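Local coordinates for protein chitin elicitor receptor kinase 1 (Arabidopsis thaliana, PDB 4EBY) that probably recognises chitin oligomers through its extracellular LysM domains and, as a receptor-like kinase, dimerises on chitin binding to activate plant immunity, at residues S130-E134 against P196-S200; L168-N172 against V184-G188. The contacts are given in a common frame with arbitrary orientation. Residues are numbered along the deposited sequence.

Interaction 1: residues S130-E134 against P196-S200; sequences SCGDE and PPFKS
No direct hydrogen bond joins these two loops: one aromatic ring and one water do the work. Neither 130-134 nor 196-200 is helix or strand, and their closest CA pair is Gly132 with Phe198, 6.5 Å apart. Phe198 (chi1 t, chi2 74°) points toward the other loop, which curves round its ring. Cys131 O lies near the ring plane, 3.5 Å from Phe198 CD1; Gly132 C and Asp133 N each come within 3.8 Å of Phe198 CE1; Glu134 N sits over one face, and Glu134 CB is 3.6 Å from Phe198 CE2. The bend begins with an ST turn, Gly132 N donating to Ser130 OG at 3.0 Å. Gly132, which closes the turn, has phi/psi 103/-169, where a CB would press on the preceding carbonyl and stand 3.1 Å from Phe198 CD1. Water 1 spans the backbones, donating to Cys131 O (2.9 Å) and accepting from Lys199 N (3.0 Å). Cys131 is disulfide-bonded to Cys5, and the backbone of Phe198 is hydrogen-bonded to Lys138. With 202 Å² buried, the modelled C-terminal end meets the loop after strand 122-128 through a ring packed mostly against backbone atoms and on Glu134 CB, with one water linking the backbones.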
ATOM      1  N   SER A 130       4.869   7.751  -0.395  1.00 16.90           N
ATOM      2  CA  SER A 130       5.186   9.145  -0.699  1.00 17.91           C
ATOM      3  C   SER A 130       4.631  10.037   0.397  1.00 19.72           C
ATOM      4  O   SER A 130       3.580   9.734   0.962  1.00 18.55           O
ATOM      5  CB  SER A 130       4.530   9.549  -2.011  1.00 19.05           C
ATOM      6  OG  SER A 130       4.827  10.926  -2.299  1.00 19.45           O
ATOM      7  N   CYS A 131       5.332  11.149   0.652  1.00 18.65           N
ATOM      8  CA  CYS A 131       4.855  12.211   1.534  1.00 21.24           C
ATOM      9  C   CYS A 131       4.426  13.445   0.750  1.00 22.85           C
ATOM     10  O   CYS A 131       4.078  14.467   1.347  1.00 25.03           O
ATOM     11  CB  CYS A 131       5.922  12.589   2.570  1.00 22.27           C
ATOM     12  SG  CYS A 131       6.347  11.189   3.657  1.00 25.74           S
ATOM     13  N   GLY A 132       4.439  13.342  -0.575  1.00 18.53           N
ATOM     14  CA  GLY A 132       4.069  14.469  -1.422  1.00 21.22           C
ATOM     15  C   GLY A 132       5.247  15.174  -2.061  1.00 26.66           C
ATOM     16  O   GLY A 132       6.387  14.700  -2.018  1.00 24.87           O
ATOM     17  N   ASP A 133       4.961  16.331  -2.655  1.00 24.08           N
ATOM     18  CA  ASP A 133       5.944  17.078  -3.418  1.00 23.39           C
ATOM     19  C   ASP A 133       5.401  18.500  -3.486  1.00 26.53           C
ATOM     20  O   ASP A 133       4.384  18.761  -4.126  1.00 27.10           O
ATOM     21  CB  ASP A 133       6.074  16.490  -4.817  1.00 23.51           C
ATOM     22  CG  ASP A 133       7.143  17.180  -5.642  1.00 32.25           C
ATOM     23  OD1 ASP A 133       7.591  18.277  -5.252  1.00 32.02           O
ATOM     24  OD2 ASP A 133       7.525  16.616  -6.685  1.00 35.40           O
ATOM     25  N   GLU A 134       6.066  19.404  -2.784  1.00 29.80           N
ATOM     26  CA  GLU A 134       5.596  20.779  -2.676  1.00 31.30           C
ATOM     27  C   GLU A 134       5.577  21.474  -4.035  1.00 34.03           C
ATOM     28  O   GLU A 134       4.842  22.442  -4.228  1.00 38.82           O
ATOM     29  CB  GLU A 134       6.468  21.548  -1.685  1.00 45.93           C
ATOM     30  CG  GLU A 134       5.819  22.786  -1.109  1.00 59.18           C
ATOM     31  CD  GLU A 134       6.676  23.428  -0.036  1.00 64.36           C
ATOM     32  OE1 GLU A 134       7.839  22.993   0.139  1.00 56.19           O
ATOM     33  OE2 GLU A 134       6.182  24.361   0.633  1.00 66.73           O
ATOM     34  N   PRO A 196      -5.216  15.742   4.252  1.00 22.11           N
ATOM     35  CA  PRO A 196      -4.146  16.398   5.006  1.00 23.03           C
ATOM     36  C   PRO A 196      -3.232  17.140   4.044  1.00 26.90           C
ATOM     37  O   PRO A 196      -2.921  16.607   2.981  1.00 26.35           O
ATOM     38  CB  PRO A 196      -3.396  15.222   5.644  1.00 23.99           C
ATOM     39  CG  PRO A 196      -4.407  14.119   5.725  1.00 25.47           C
ATOM     40  CD  PRO A 196      -5.224  14.282   4.459  1.00 23.37           C
ATOM     41  N   PRO A 197      -2.829  18.372   4.390  1.00 25.47           N
ATOM     42  CA  PRO A 197      -1.976  19.160   3.490  1.00 24.32           C
ATOM     43  C   PRO A 197      -0.513  18.726   3.571  1.00 24.11           C
ATOM     44  O   PRO A 197      -0.148  17.932   4.447  1.00 26.56           O
ATOM     45  CB  PRO A 197      -2.152  20.589   4.016  1.00 26.51           C
ATOM     46  CG  PRO A 197      -2.414  20.405   5.476  1.00 30.01           C
ATOM     47  CD  PRO A 197      -3.240  19.137   5.584  1.00 29.52           C
ATOM     48  N   PHE A 198       0.310  19.227   2.650  1.00 25.59           N
ATOM     49  CA  PHE A 198       1.732  18.941   2.669  1.00 24.93           C
ATOM     50  C   PHE A 198       2.364  19.561   3.906  1.00 29.05           C
ATOM     51  O   PHE A 198       1.986  20.659   4.317  1.00 33.82           O
ATOM     52  CB  PHE A 198       2.395  19.517   1.410  1.00 25.23           C
ATOM     53  CG  PHE A 198       3.856  19.200   1.300  1.00 27.19           C
ATOM     54  CD1 PHE A 198       4.270  17.928   0.953  1.00 26.31           C
ATOM     55  CD2 PHE A 198       4.816  20.165   1.565  1.00 30.09           C
ATOM     56  CE1 PHE A 198       5.614  17.623   0.852  1.00 31.15           C
ATOM     57  CE2 PHE A 198       6.166  19.863   1.467  1.00 30.60           C
ATOM     58  CZ  PHE A 198       6.561  18.589   1.112  1.00 30.31           C
ATOM     59  N   LYS A 199       3.330  18.871   4.500  1.00 34.99           N
ATOM     60  CA  LYS A 199       4.102  19.457   5.599  1.00 47.85           C
ATOM     61  C   LYS A 199       5.599  19.309   5.365  1.00 52.56           C
ATOM     62  O   LYS A 199       6.098  18.196   5.198  1.00 55.52           O
ATOM     63  CB  LYS A 199       3.722  18.836   6.944  1.00 56.40           C
ATOM     64  CG  LYS A 199       2.320  19.180   7.412  1.00 66.66           C
ATOM     65  CD  LYS A 199       2.192  19.055   8.921  1.00 71.19           C
ATOM     66  CE  LYS A 199       0.739  19.169   9.353  1.00 70.46           C
ATOM     67  NZ  LYS A 199       0.079  20.365   8.762  1.00 65.66           N
ATOM     68  N   SER A 200       6.308  20.435   5.353  1.00 54.31           N
ATOM     69  CA  SER A 200       7.754  20.432   5.140  1.00 62.07           C
ATOM     70  C   SER A 200       8.481  19.622   6.209  1.00 65.27           C
ATOM     71  O   SER A 200       8.420  19.945   7.396  1.00 63.76           O
ATOM     72  CB  SER A 200       8.298  21.863   5.112  1.00 65.11           C
ATOM     73  OG  SER A 200       7.727  22.615   4.054  1.00 67.14           O
TER
HETATM   74  O   HOH W   1       4.254  16.115   3.709  1.00 32.82           O

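Interaction 2: residues L168-N172 against V184-G188; sequences LQRYN and VYVPG
Within the LysM domain, a βααβ fold, the end of helix 165-171 packs on strand 183-187, with CA pairs Leu168-Val186 at 6.5 Å and Asn172-Val184 at 6.2 Å. Asn172 (phi/psi -138/63, chi1 m, chi2 -80°) points toward the strand and pairs its amide with the backbone of one residue: Tyr185 N donates to Asn172 OD1 (2.8 Å, 168°), and Asn172 ND2 donates to Tyr185 O (2.9 Å, 170°). The second hydrogen of Asn172 ND2 goes to Leu168 O at 3.0 Å, so both amide hydrogens are used. Asn172 N donates to Gln169 O at 2.9 Å, and Asn172 O accepts a weak bond from Gln169 NE2 at 2.9 Å; that NE2 also donates to Val175 O. The backbones of Val184 and Val186 are hydrogen-bonded to Tyr146 and Val144, respectively, of strand 143-147. Toward the Pro187 end of the strand the packing is apolar: Tyr171 CE2 lies 4.0 Å from Pro187 CG, and Leu168 (m, t) brings CD2 to 4.0 Å from Val186 CG1 and 3.7 Å from Pro187 CD.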
ATOM      1  N   LEU A 168      -2.517  14.268 -10.418  1.00 21.99           N
ATOM      2  CA  LEU A 168      -2.129  12.860 -10.330  1.00 22.29           C
ATOM      3  C   LEU A 168      -0.960  12.544 -11.249  1.00 20.56           C
ATOM      4  O   LEU A 168      -0.031  11.838 -10.864  1.00 21.77           O
ATOM      5  CB  LEU A 168      -3.291  11.940 -10.686  1.00 23.01           C
ATOM      6  CG  LEU A 168      -4.407  11.854  -9.653  1.00 23.27           C
ATOM      7  CD1 LEU A 168      -5.523  10.987 -10.214  1.00 27.00           C
ATOM      8  CD2 LEU A 168      -3.900  11.292  -8.311  1.00 24.24           C
ATOM      9  N   GLN A 169      -1.003  13.056 -12.475  1.00 22.28           N
ATOM     10  CA  GLN A 169       0.077  12.762 -13.406  1.00 19.39           C
ATOM     11  C   GLN A 169       1.381  13.395 -12.949  1.00 23.24           C
ATOM     12  O   GLN A 169       2.447  12.797 -13.090  1.00 24.64           O
ATOM     13  CB  GLN A 169      -0.261  13.254 -14.818  1.00 21.30           C
ATOM     14  CG  GLN A 169       0.658  12.679 -15.899  1.00 22.38           C
ATOM     15  CD  GLN A 169       0.481  11.173 -16.053  1.00 23.05           C
ATOM     16  OE1 GLN A 169      -0.456  10.713 -16.715  1.00 24.45           O
ATOM     17  NE2 GLN A 169       1.392  10.404 -15.468  1.00 19.14           N
ATOM     18  N   ARG A 170       1.305  14.612 -12.419  1.00 21.82           N
ATOM     19  CA  ARG A 170       2.505  15.317 -11.968  1.00 21.39           C
ATOM     20  C   ARG A 170       3.167  14.597 -10.789  1.00 20.16           C
ATOM     21  O   ARG A 170       4.388  14.656 -10.628  1.00 24.15           O
ATOM     22  CB  ARG A 170       2.195  16.774 -11.590  1.00 23.85           C
ATOM     23  CG  ARG A 170       1.948  17.719 -12.760  1.00 27.29           C
ATOM     24  CD  ARG A 170       1.543  19.101 -12.208  1.00 27.51           C
ATOM     25  NE  ARG A 170       1.285  20.119 -13.228  1.00 34.74           N
ATOM     26  CZ  ARG A 170       2.185  21.014 -13.638  1.00 40.33           C
ATOM     27  NH1 ARG A 170       3.405  21.015 -13.119  1.00 38.64           N
ATOM     28  NH2 ARG A 170       1.871  21.916 -14.566  1.00 40.59           N
ATOM     29  N   TYR A 171       2.370  13.931  -9.960  1.00 20.64           N
ATOM     30  CA  TYR A 171       2.935  13.131  -8.866  1.00 18.28           C
ATOM     31  C   TYR A 171       3.562  11.833  -9.371  1.00 21.82           C
ATOM     32  O   TYR A 171       4.298  11.166  -8.649  1.00 22.98           O
ATOM     33  CB  TYR A 171       1.851  12.770  -7.848  1.00 18.48           C
ATOM     34  CG  TYR A 171       1.532  13.868  -6.854  1.00 21.43           C
ATOM     35  CD1 TYR A 171       2.531  14.459  -6.079  1.00 22.51           C
ATOM     36  CD2 TYR A 171       0.230  14.306  -6.683  1.00 22.67           C
ATOM     37  CE1 TYR A 171       2.214  15.465  -5.148  1.00 21.00           C
ATOM     38  CE2 TYR A 171      -0.087  15.294  -5.761  1.00 22.07           C
ATOM     39  CZ  TYR A 171       0.905  15.858  -4.997  1.00 21.51           C
ATOM     40  OH  TYR A 171       0.560  16.843  -4.089  1.00 22.26           O
ATOM     41  N   ASN A 172       3.239  11.462 -10.602  1.00 19.78           N
ATOM     42  CA  ASN A 172       3.637  10.165 -11.137  1.00 19.74           C
ATOM     43  C   ASN A 172       4.103  10.383 -12.561  1.00 18.40           C
ATOM     44  O   ASN A 172       3.497   9.881 -13.516  1.00 20.75           O
ATOM     45  CB  ASN A 172       2.458   9.198 -11.090  1.00 18.43           C
ATOM     46  CG  ASN A 172       2.007   8.905  -9.672  1.00 18.19           C
ATOM     47  OD1 ASN A 172       2.620   8.084  -8.985  1.00 17.88           O
ATOM     48  ND2 ASN A 172       0.946   9.586  -9.215  1.00 18.19           N
ATOM     49  N   VAL A 184       1.256   3.649  -8.412  1.00 16.25           N
ATOM     50  CA  VAL A 184       1.200   5.117  -8.498  1.00 15.11           C
ATOM     51  C   VAL A 184       0.855   5.631  -7.106  1.00 16.36           C
ATOM     52  O   VAL A 184       0.315   4.887  -6.290  1.00 17.35           O
ATOM     53  CB  VAL A 184       0.162   5.639  -9.513  1.00 17.16           C
ATOM     54  CG1 VAL A 184       0.598   5.325 -10.953  1.00 19.24           C
ATOM     55  CG2 VAL A 184      -1.256   5.124  -9.192  1.00 16.63           C
ATOM     56  N   TYR A 185       1.187   6.895  -6.844  1.00 16.34           N
ATOM     57  CA  TYR A 185       0.885   7.524  -5.565  1.00 17.36           C
ATOM     58  C   TYR A 185      -0.282   8.488  -5.748  1.00 17.46           C
ATOM     59  O   TYR A 185      -0.239   9.373  -6.607  1.00 20.13           O
ATOM     60  CB  TYR A 185       2.110   8.269  -5.043  1.00 18.15           C
ATOM     61  CG  TYR A 185       3.306   7.368  -4.837  1.00 17.50           C
ATOM     62  CD1 TYR A 185       3.312   6.417  -3.833  1.00 18.26           C
ATOM     63  CD2 TYR A 185       4.428   7.482  -5.644  1.00 23.62           C
ATOM     64  CE1 TYR A 185       4.395   5.590  -3.644  1.00 21.68           C
ATOM     65  CE2 TYR A 185       5.515   6.670  -5.460  1.00 25.88           C
ATOM     66  CZ  TYR A 185       5.492   5.726  -4.456  1.00 28.74           C
ATOM     67  OH  TYR A 185       6.584   4.910  -4.273  1.00 35.03           O
ATOM     68  N   VAL A 186      -1.327   8.294  -4.945  1.00 16.17           N
ATOM     69  CA  VAL A 186      -2.576   9.051  -5.080  1.00 18.99           C
ATOM     70  C   VAL A 186      -2.868   9.726  -3.742  1.00 18.77           C
ATOM     71  O   VAL A 186      -2.883   9.050  -2.723  1.00 17.94           O
ATOM     72  CB  VAL A 186      -3.730   8.064  -5.387  1.00 21.76           C
ATOM     73  CG1 VAL A 186      -5.092   8.796  -5.457  1.00 21.24           C
ATOM     74  CG2 VAL A 186      -3.428   7.263  -6.676  1.00 20.20           C
ATOM     75  N   PRO A 187      -3.115  11.050  -3.724  1.00 16.75           N
ATOM     76  CA  PRO A 187      -3.442  11.682  -2.432  1.00 15.91           C
ATOM     77  C   PRO A 187      -4.601  10.988  -1.751  1.00 19.12           C
ATOM     78  O   PRO A 187      -5.573  10.609  -2.410  1.00 19.48           O
ATOM     79  CB  PRO A 187      -3.879  13.100  -2.840  1.00 17.36           C
ATOM     80  CG  PRO A 187      -3.109  13.372  -4.090  1.00 20.46           C
ATOM     81  CD  PRO A 187      -3.064  12.036  -4.826  1.00 20.97           C
ATOM     82  N   GLY A 188      -4.474  10.782  -0.444  1.00 17.61           N
ATOM     83  CA  GLY A 188      -5.541  10.162   0.327  1.00 16.26           C
ATOM     84  C   GLY A 188      -6.114  11.077   1.383  1.00 19.13           C
ATOM     85  O   GLY A 188      -5.540  12.110   1.729  1.00 19.89           O
TER

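The centres of the two interactions lie about 12 Å apart, on the same side of the chain's centre. In sequence, 168-172 and 184-188 both fall between 130-134 and 196-200, so interaction 1 brings together the loop before strand 143-147 and the loop after strand 183-187. The contacts meet directly: Ser130 CB is 3.8 Å from Tyr185 CG, Asp133 N is 3.8 Å from Tyr171 CE1, and Pro196 CD is 3.5 Å from Gly188 O. Strand 183-187 is an outermost strand of the six-stranded sheet within this chain, beside 143-147. Together the touching contacts join the LysM helix-strand unit at this sheet edge to the loop after strand 122-128 and the modelled C-terminal end.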